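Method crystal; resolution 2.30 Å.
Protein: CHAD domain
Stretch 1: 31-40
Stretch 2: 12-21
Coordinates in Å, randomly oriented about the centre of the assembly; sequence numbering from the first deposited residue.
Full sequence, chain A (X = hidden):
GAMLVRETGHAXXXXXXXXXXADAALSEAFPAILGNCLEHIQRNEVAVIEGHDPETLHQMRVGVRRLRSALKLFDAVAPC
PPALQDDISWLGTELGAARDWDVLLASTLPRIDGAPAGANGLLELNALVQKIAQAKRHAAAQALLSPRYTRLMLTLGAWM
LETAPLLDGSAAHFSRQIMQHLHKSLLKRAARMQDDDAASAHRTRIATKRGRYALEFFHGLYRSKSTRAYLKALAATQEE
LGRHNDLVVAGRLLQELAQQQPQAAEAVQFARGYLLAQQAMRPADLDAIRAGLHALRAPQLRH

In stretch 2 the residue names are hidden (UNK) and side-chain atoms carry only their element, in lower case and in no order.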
# COMPACT_ATOMS: atom_id res chain seq x y z
N PRO A 31 -9.99 -10.84 -14.68
CA PRO A 31 -10.18 -9.50 -15.26
C PRO A 31 -11.02 -8.56 -14.38
O PRO A 31 -10.91 -7.35 -14.52
CB PRO A 31 -10.85 -9.78 -16.61
CG PRO A 31 -11.58 -11.04 -16.40
CD PRO A 31 -10.79 -11.85 -15.41
N ALA A 32 -11.86 -9.13 -13.49
CA ALA A 32 -12.70 -8.35 -12.57
C ALA A 32 -11.85 -7.76 -11.44
O ALA A 32 -12.08 -6.60 -11.07
CB ALA A 32 -13.81 -9.22 -12.00
N ILE A 33 -10.87 -8.53 -10.92
CA ILE A 33 -9.94 -8.13 -9.86
C ILE A 33 -8.96 -7.07 -10.38
O ILE A 33 -8.84 -6.01 -9.77
CB ILE A 33 -9.22 -9.37 -9.23
CG1 ILE A 33 -10.19 -10.19 -8.35
CG2 ILE A 33 -7.96 -8.98 -8.43
CD1 ILE A 33 -9.86 -11.65 -8.19
N LEU A 34 -8.29 -7.36 -11.52
CA LEU A 34 -7.33 -6.44 -12.13
C LEU A 34 -7.99 -5.18 -12.69
O LEU A 34 -7.39 -4.10 -12.61
CB LEU A 34 -6.47 -7.13 -13.20
CG LEU A 34 -5.40 -8.12 -12.72
CD1 LEU A 34 -4.73 -8.78 -13.89
CD2 LEU A 34 -4.34 -7.44 -11.86
N GLY A 35 -9.21 -5.33 -13.21
CA GLY A 35 -10.01 -4.23 -13.74
C GLY A 35 -10.42 -3.26 -12.65
O GLY A 35 -10.45 -2.05 -12.88
N ASN A 36 -10.70 -3.79 -11.45
CA ASN A 36 -11.06 -3.03 -10.25
C ASN A 36 -9.84 -2.22 -9.77
O ASN A 36 -9.99 -1.08 -9.34
CB ASN A 36 -11.53 -3.98 -9.14
CG ASN A 36 -12.10 -3.29 -7.93
OD1 ASN A 36 -11.36 -2.86 -7.03
ND2 ASN A 36 -13.41 -3.17 -7.87
N CYS A 37 -8.63 -2.83 -9.88
CA CYS A 37 -7.36 -2.21 -9.51
C CYS A 37 -7.00 -1.08 -10.47
O CYS A 37 -6.63 -0.00 -10.01
CB CYS A 37 -6.24 -3.26 -9.45
SG CYS A 37 -6.36 -4.38 -8.04
N LEU A 38 -7.14 -1.32 -11.79
CA LEU A 38 -6.86 -0.33 -12.84
C LEU A 38 -7.82 0.85 -12.77
O LEU A 38 -7.38 1.98 -12.98
CB LEU A 38 -6.83 -0.96 -14.24
CG LEU A 38 -5.67 -1.92 -14.55
CD1 LEU A 38 -5.99 -2.78 -15.76
CD2 LEU A 38 -4.36 -1.17 -14.76
N GLU A 39 -9.11 0.60 -12.45
CA GLU A 39 -10.14 1.64 -12.29
C GLU A 39 -9.80 2.53 -11.08
O GLU A 39 -9.93 3.75 -11.17
CB GLU A 39 -11.54 1.01 -12.14
CG GLU A 39 -12.68 2.02 -12.04
CD GLU A 39 -14.01 1.49 -11.53
OE1 GLU A 39 -14.01 0.68 -10.58
OE2 GLU A 39 -15.05 1.91 -12.08
N HIS A 40 -9.33 1.91 -9.97
CA HIS A 40 -8.93 2.59 -8.74
C HIS A 40 -7.77 3.58 -8.99
O HIS A 40 -7.73 4.65 -8.38
CB HIS A 40 -8.57 1.56 -7.65
CG HIS A 40 -8.45 2.10 -6.26
ND1 HIS A 40 -7.87 1.35 -5.25
CD2 HIS A 40 -8.86 3.28 -5.74
CE1 HIS A 40 -7.92 2.11 -4.16
NE2 HIS A 40 -8.51 3.28 -4.41
N UNK A 12 -12.14 12.29 -4.45
CA UNK A 12 -11.30 11.08 -4.41
C UNK A 12 -12.10 9.81 -4.69
O UNK A 12 -13.24 9.69 -4.24
c UNK A 12 -10.71 11.08 -2.99
c UNK A 12 -12.45 12.76 -3.09
c UNK A 12 -11.24 12.33 -2.32
N UNK A 13 -11.50 8.86 -5.43
CA UNK A 13 -12.14 7.59 -5.77
C UNK A 13 -11.57 6.43 -4.97
O UNK A 13 -10.39 6.10 -5.11
c UNK A 13 -12.26 4.88 -7.89
c UNK A 13 -12.86 6.13 -7.78
c UNK A 13 -14.18 6.27 -8.17
c UNK A 13 -14.91 5.17 -8.64
c UNK A 13 -14.30 3.93 -8.73
c UNK A 13 -12.06 7.32 -7.29
c UNK A 13 -12.99 3.78 -8.35
N UNK A 14 -12.42 5.80 -4.15
CA UNK A 14 -12.07 4.63 -3.35
C UNK A 14 -12.35 3.37 -4.16
O UNK A 14 -13.20 3.40 -5.06
n UNK A 14 -12.93 6.09 2.41
n UNK A 14 -12.28 7.32 0.57
c UNK A 14 -12.17 5.36 -0.91
n UNK A 14 -11.55 7.90 2.68
c UNK A 14 -12.86 4.61 -2.04
c UNK A 14 -12.25 7.10 1.89
c UNK A 14 -13.02 6.50 -0.39
N UNK A 15 -11.63 2.27 -3.86
CA UNK A 15 -11.78 0.98 -4.55
C UNK A 15 -13.22 0.48 -4.46
O UNK A 15 -13.77 0.37 -3.36
c UNK A 15 -10.82 -0.05 -3.96
N UNK A 16 -13.83 0.24 -5.63
CA UNK A 16 -15.21 -0.24 -5.75
C UNK A 16 -15.34 -1.64 -5.16
O UNK A 16 -14.46 -2.48 -5.35
o UNK A 16 -16.92 1.21 -9.84
c UNK A 16 -15.66 -0.24 -7.22
c UNK A 16 -16.84 0.68 -7.50
c UNK A 16 -17.35 0.52 -8.91
n UNK A 16 -18.29 -0.39 -9.10
N UNK A 17 -16.44 -1.88 -4.40
CA UNK A 17 -16.72 -3.16 -3.76
C UNK A 17 -16.96 -4.24 -4.82
O UNK A 17 -17.89 -4.13 -5.61
c UNK A 17 -17.92 -3.04 -2.83
N UNK A 18 -16.06 -5.24 -4.86
CA UNK A 18 -16.12 -6.33 -5.83
C UNK A 18 -16.81 -7.56 -5.24
O UNK A 18 -16.22 -8.27 -4.42
c UNK A 18 -15.03 -6.79 -8.89
c UNK A 18 -13.25 -8.11 -7.79
c UNK A 18 -14.72 -6.65 -6.38
c UNK A 18 -14.64 -7.55 -7.62
N UNK A 19 -18.07 -7.79 -5.64
CA UNK A 19 -18.87 -8.92 -5.18
C UNK A 19 -18.98 -9.98 -6.29
O UNK A 19 -19.87 -9.91 -7.14
c UNK A 19 -20.25 -8.45 -4.73
N UNK A 20 -18.04 -10.93 -6.29
CA UNK A 20 -17.98 -12.02 -7.26
C UNK A 20 -18.98 -13.11 -6.88
O UNK A 20 -19.23 -13.33 -5.69
c UNK A 20 -16.57 -12.63 -7.33
c UNK A 20 -15.45 -11.78 -7.94
c UNK A 20 -14.10 -12.27 -7.48
c UNK A 20 -15.51 -11.80 -9.46
N UNK A 21 -19.52 -13.82 -7.89
CA UNK A 21 -20.44 -14.93 -7.69
C UNK A 21 -19.68 -16.13 -7.12
O UNK A 21 -18.48 -16.27 -7.39
o UNK A 21 -21.88 -13.80 -10.68
c UNK A 21 -21.13 -15.32 -9.02
c UNK A 21 -22.10 -14.29 -9.55
o UNK A 21 -23.10 -14.00 -8.86
O HOH W 1 -12.19 0.13 -8.27

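Position 12 carries three carbons that close a ring onto its own backbone N and stay beyond reach of the helix 31-40, which makes it Pro-12.

At position 13 one carbon leads into a ring of six carbons, with no heteroatom, lying against Glu-39 and His-40: Phe-13. Its CB points sideways but the ring end comes nearer (chi1 t), with CZ 3.7 Å from CD of Glu-39. Phe-13 O sits 3.3 Å from CD2 of His-40, near the plane of the imidazole.

Position 14 shows three carbons, a nitrogen, then a carbon bearing two more nitrogens, a guanidinium. The CA-to-CB bond points away from the helix, and little of the residue is covered: Arg-14.

A single carbon at position 15 lies over the face of the His-40 ring, which means Ala-15. From CB to the ring centroid is 3.7 Å, 21° off the normal, a CH-pi contact.

Position 16 has three carbons, the third carrying one oxygen and one nitrogen. This amide, one carbon longer than asparagine's, ends beside the Glu-39 carboxylate, hence Gln-16. The surer contacts come from its backbone: Gln-16 O accepts a hydrogen bond from Asn-36 ND2 at 2.8 Å, and N donates to a water.

Position 17, again one carbon, has its CA-to-CB bond pointing away and touches nothing on the helix: Ala-17.

Four carbons at position 18, forked at the second, point toward the helix and pack on Ala-32 and Ile-33: Leu-18. Its CD2 is 3.7 Å from CG1 of Ile-33 and its CD1 4.1 Å from CB of Ala-32.

Position 19 has one carbon and no contact: Ala-19.

Position 20 repeats the four-carbon fork against the same two residues and is Leu-20, with CD2 4.0 Å from CB of Ala-32 and CD1 4.3 Å from CD1 of Ile-33.

At position 21 two carbons, the second carrying two oxygens, lie out of reach: Asp-21.

The contact joins an irregular segment of chain to one side of a helix, and it divides by chemistry along the helix. Near Ala-32 and Ile-33, the two leucines supply apolar packing. Farther on, Asn-36 ND2 donates to Gln-16 O, a carbonyl in a segment without regular secondary structure. Water 1 reinforces the same place, accepting from Gln-16 N at 3.1 Å and donating to Asn-36 O at 2.7 Å and Glu-39 OE1 at 3.0 Å. The design rule is economical: leucines for grip, one amide to anchor the backbone, and an alanine methyl over the face of the His-40 ring.

Stretch 2, residues 12-21: PFRAQALALD
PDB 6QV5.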